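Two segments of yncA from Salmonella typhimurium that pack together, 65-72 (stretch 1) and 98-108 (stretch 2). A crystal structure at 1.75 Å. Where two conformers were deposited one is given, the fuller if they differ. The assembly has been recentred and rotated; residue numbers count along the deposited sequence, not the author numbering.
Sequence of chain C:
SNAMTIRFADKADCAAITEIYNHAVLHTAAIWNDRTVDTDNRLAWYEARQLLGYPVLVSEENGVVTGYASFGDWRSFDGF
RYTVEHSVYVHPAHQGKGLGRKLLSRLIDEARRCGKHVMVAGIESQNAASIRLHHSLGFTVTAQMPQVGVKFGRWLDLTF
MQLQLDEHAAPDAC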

# COMPACT_ATOMS: atom_id res chain seq x y z
N VAL C 65 -2.51 -0.24 30.48
CA VAL C 65 -2.64 -0.56 29.05
C VAL C 65 -1.45 -1.45 28.64
O VAL C 65 -0.31 -1.03 28.72
CB VAL C 65 -2.74 0.72 28.16
CG1 VAL C 65 -2.69 0.37 26.66
CG2 VAL C 65 -4.04 1.49 28.48
N THR C 66 -1.74 -2.68 28.24
CA THR C 66 -0.72 -3.69 27.92
C THR C 66 -0.50 -3.88 26.41
O THR C 66 0.43 -4.59 25.97
CB THR C 66 -1.10 -5.04 28.54
OG1 THR C 66 -2.43 -5.37 28.12
CG2 THR C 66 -1.06 -5.00 30.07
N GLY C 67 -1.37 -3.26 25.62
CA GLY C 67 -1.31 -3.39 24.16
C GLY C 67 -2.39 -2.56 23.50
O GLY C 67 -3.32 -2.10 24.16
N TYR C 68 -2.28 -2.38 22.19
CA TYR C 68 -3.33 -1.71 21.46
C TYR C 68 -3.41 -2.24 20.02
O TYR C 68 -2.46 -2.86 19.51
CB TYR C 68 -3.16 -0.18 21.49
CG TYR C 68 -2.15 0.41 20.51
CD1 TYR C 68 -0.80 0.54 20.86
CD2 TYR C 68 -2.55 0.86 19.25
CE1 TYR C 68 0.12 1.09 19.99
CE2 TYR C 68 -1.63 1.42 18.35
CZ TYR C 68 -0.31 1.53 18.73
OH TYR C 68 0.61 2.09 17.85
N ALA C 69 -4.56 -2.00 19.40
CA ALA C 69 -4.81 -2.47 18.03
C ALA C 69 -5.71 -1.48 17.30
O ALA C 69 -6.58 -0.83 17.90
CB ALA C 69 -5.45 -3.85 18.05
N SER C 70 -5.48 -1.37 16.00
CA SER C 70 -6.34 -0.53 15.14
C SER C 70 -6.27 -1.08 13.72
O SER C 70 -5.47 -1.98 13.44
CB SER C 70 -5.87 0.93 15.17
OG SER C 70 -6.84 1.78 14.57
N PHE C 71 -7.12 -0.56 12.84
CA PHE C 71 -6.87 -0.74 11.41
C PHE C 71 -7.12 0.56 10.68
O PHE C 71 -7.85 1.46 11.17
CB PHE C 71 -7.66 -1.92 10.82
CG PHE C 71 -9.16 -1.78 10.88
CD1 PHE C 71 -9.82 -0.85 10.07
CD2 PHE C 71 -9.92 -2.63 11.70
CE1 PHE C 71 -11.23 -0.73 10.09
CE2 PHE C 71 -11.33 -2.53 11.74
CZ PHE C 71 -11.98 -1.57 10.93
N GLY C 72 -6.50 0.65 9.51
CA GLY C 72 -6.74 1.73 8.57
C GLY C 72 -6.87 1.22 7.16
O GLY C 72 -6.73 0.02 6.90
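Stretch 2, residues 98-108: GLGRKLLSRLI

The packing of residues 98-108 on strand 65-72 is a largely apolar helix-on-strand contact, in which leucines spaced four apart pack on one face of the strand, against its side chains and its backbone, without a single hydrogen bond between the two segments. Gly 98, with a phi of 72°, occupies the N-cap position; from Leu 99 onward the chain is helical, held by i to i+4 bonds such as Leu 103 N to Leu 99 O at 2.9 Å. The helix runs in broadly the same direction as the strand, crossing it at -32°, and the axes approach to 8.4 Å.

From Gly 67 on, the strand alternates: Ala 69 and Phe 71 point toward the helix, Tyr 68 and Ser 70 away. Thr 66, with phi/psi of -102/-9, breaks the alternation and also points toward it. The helical repeat presents Leu 99, Leu 103 and Leu 107. Leu 99 CD1 lies 3.6 Å from Thr 66 OG1, a hydroxyl that is hydrogen-bonded elsewhere in the structure. At Gly 67 the absence of a side chain matters: an ideal CB there would stand 3.1 Å from Leu 103 CD1, a tight fit; that CD1 lies 3.9 Å from Tyr 68 N. Ala 69 CB meets Leu 103 CB at 4.0 Å. Leu 107, the most covered residue, places CD2 3.3 Å from Ser 70 O and CG 3.9 Å from Phe 71 CD2, at the ring edge.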

# COMPACT_ATOMS: atom_id res chain seq x y z
N GLY C 98 -0.38 -14.01 24.97
CA GLY C 98 -1.45 -14.20 23.99
C GLY C 98 -2.31 -12.97 23.74
O GLY C 98 -3.43 -13.08 23.20
N LEU C 99 -1.81 -11.79 24.13
CA LEU C 99 -2.59 -10.55 23.96
C LEU C 99 -2.75 -10.17 22.50
O LEU C 99 -3.79 -9.69 22.10
CB LEU C 99 -1.97 -9.37 24.72
CG LEU C 99 -1.97 -9.50 26.24
CD1 LEU C 99 -1.05 -8.42 26.82
CD2 LEU C 99 -3.40 -9.41 26.81
N GLY C 100 -1.69 -10.34 21.71
CA GLY C 100 -1.75 -10.02 20.29
C GLY C 100 -2.92 -10.70 19.59
O GLY C 100 -3.68 -10.06 18.83
N ARG C 101 -3.07 -12.00 19.85
CA ARG C 101 -4.13 -12.77 19.17
C ARG C 101 -5.51 -12.31 19.63
O ARG C 101 -6.44 -12.19 18.83
CB ARG C 101 -3.95 -14.27 19.43
CG ARG C 101 -4.85 -15.13 18.52
CD ARG C 101 -4.83 -16.61 18.90
NE ARG C 101 -5.55 -17.41 17.90
CZ ARG C 101 -6.87 -17.47 17.76
NH1 ARG C 101 -7.69 -16.77 18.56
NH2 ARG C 101 -7.39 -18.23 16.81
N LYS C 102 -5.65 -12.07 20.93
CA LYS C 102 -6.92 -11.61 21.50
C LYS C 102 -7.34 -10.23 20.95
O LYS C 102 -8.51 -10.02 20.61
CB LYS C 102 -6.86 -11.59 23.02
CG LYS C 102 -6.81 -13.02 23.63
CD LYS C 102 -6.68 -13.00 25.15
CE LYS C 102 -6.73 -14.42 25.69
NZ LYS C 102 -6.39 -14.50 27.15
N LEU C 103 -6.37 -9.31 20.88
CA LEU C 103 -6.57 -8.00 20.25
C LEU C 103 -7.00 -8.15 18.79
O LEU C 103 -7.96 -7.52 18.35
CB LEU C 103 -5.29 -7.16 20.33
CG LEU C 103 -5.13 -6.51 21.71
CD1 LEU C 103 -3.72 -5.95 21.89
CD2 LEU C 103 -6.22 -5.42 21.90
N LEU C 104 -6.27 -8.99 18.07
CA LEU C 104 -6.54 -9.17 16.64
C LEU C 104 -7.93 -9.78 16.41
O LEU C 104 -8.64 -9.35 15.50
CB LEU C 104 -5.42 -9.98 15.96
CG LEU C 104 -5.59 -10.16 14.44
CD1 LEU C 104 -5.83 -8.83 13.70
CD2 LEU C 104 -4.37 -10.89 13.86
N SER C 105 -8.32 -10.74 17.25
CA SER C 105 -9.65 -11.36 17.15
C SER C 105 -10.75 -10.31 17.30
O SER C 105 -11.65 -10.22 16.48
CB SER C 105 -9.82 -12.49 18.17
OG SER C 105 -10.98 -13.26 17.89
N ARG C 106 -10.63 -9.49 18.35
CA ARG C 106 -11.59 -8.41 18.58
C ARG C 106 -11.63 -7.42 17.39
O ARG C 106 -12.71 -7.01 16.93
CB ARG C 106 -11.29 -7.68 19.89
CG ARG C 106 -12.18 -6.45 20.16
CD ARG C 106 -13.69 -6.78 20.27
NE ARG C 106 -14.48 -5.55 20.33
CZ ARG C 106 -14.66 -4.81 21.43
NH1 ARG C 106 -14.12 -5.17 22.60
NH2 ARG C 106 -15.39 -3.71 21.38
N LEU C 107 -10.44 -7.08 16.88
CA LEU C 107 -10.31 -6.18 15.72
C LEU C 107 -11.09 -6.68 14.50
O LEU C 107 -11.78 -5.91 13.82
CB LEU C 107 -8.82 -6.02 15.36
CG LEU C 107 -8.46 -4.78 14.57
CD1 LEU C 107 -8.75 -3.49 15.41
CD2 LEU C 107 -7.00 -4.86 14.11
N ILE C 108 -10.98 -7.97 14.24
CA ILE C 108 -11.66 -8.62 13.11
C ILE C 108 -13.18 -8.43 13.21
O ILE C 108 -13.84 -8.16 12.22
CB ILE C 108 -11.32 -10.12 13.04
CG1 ILE C 108 -9.88 -10.31 12.55
CG2 ILE C 108 -12.29 -10.88 12.14
CD1 ILE C 108 -9.26 -11.66 12.94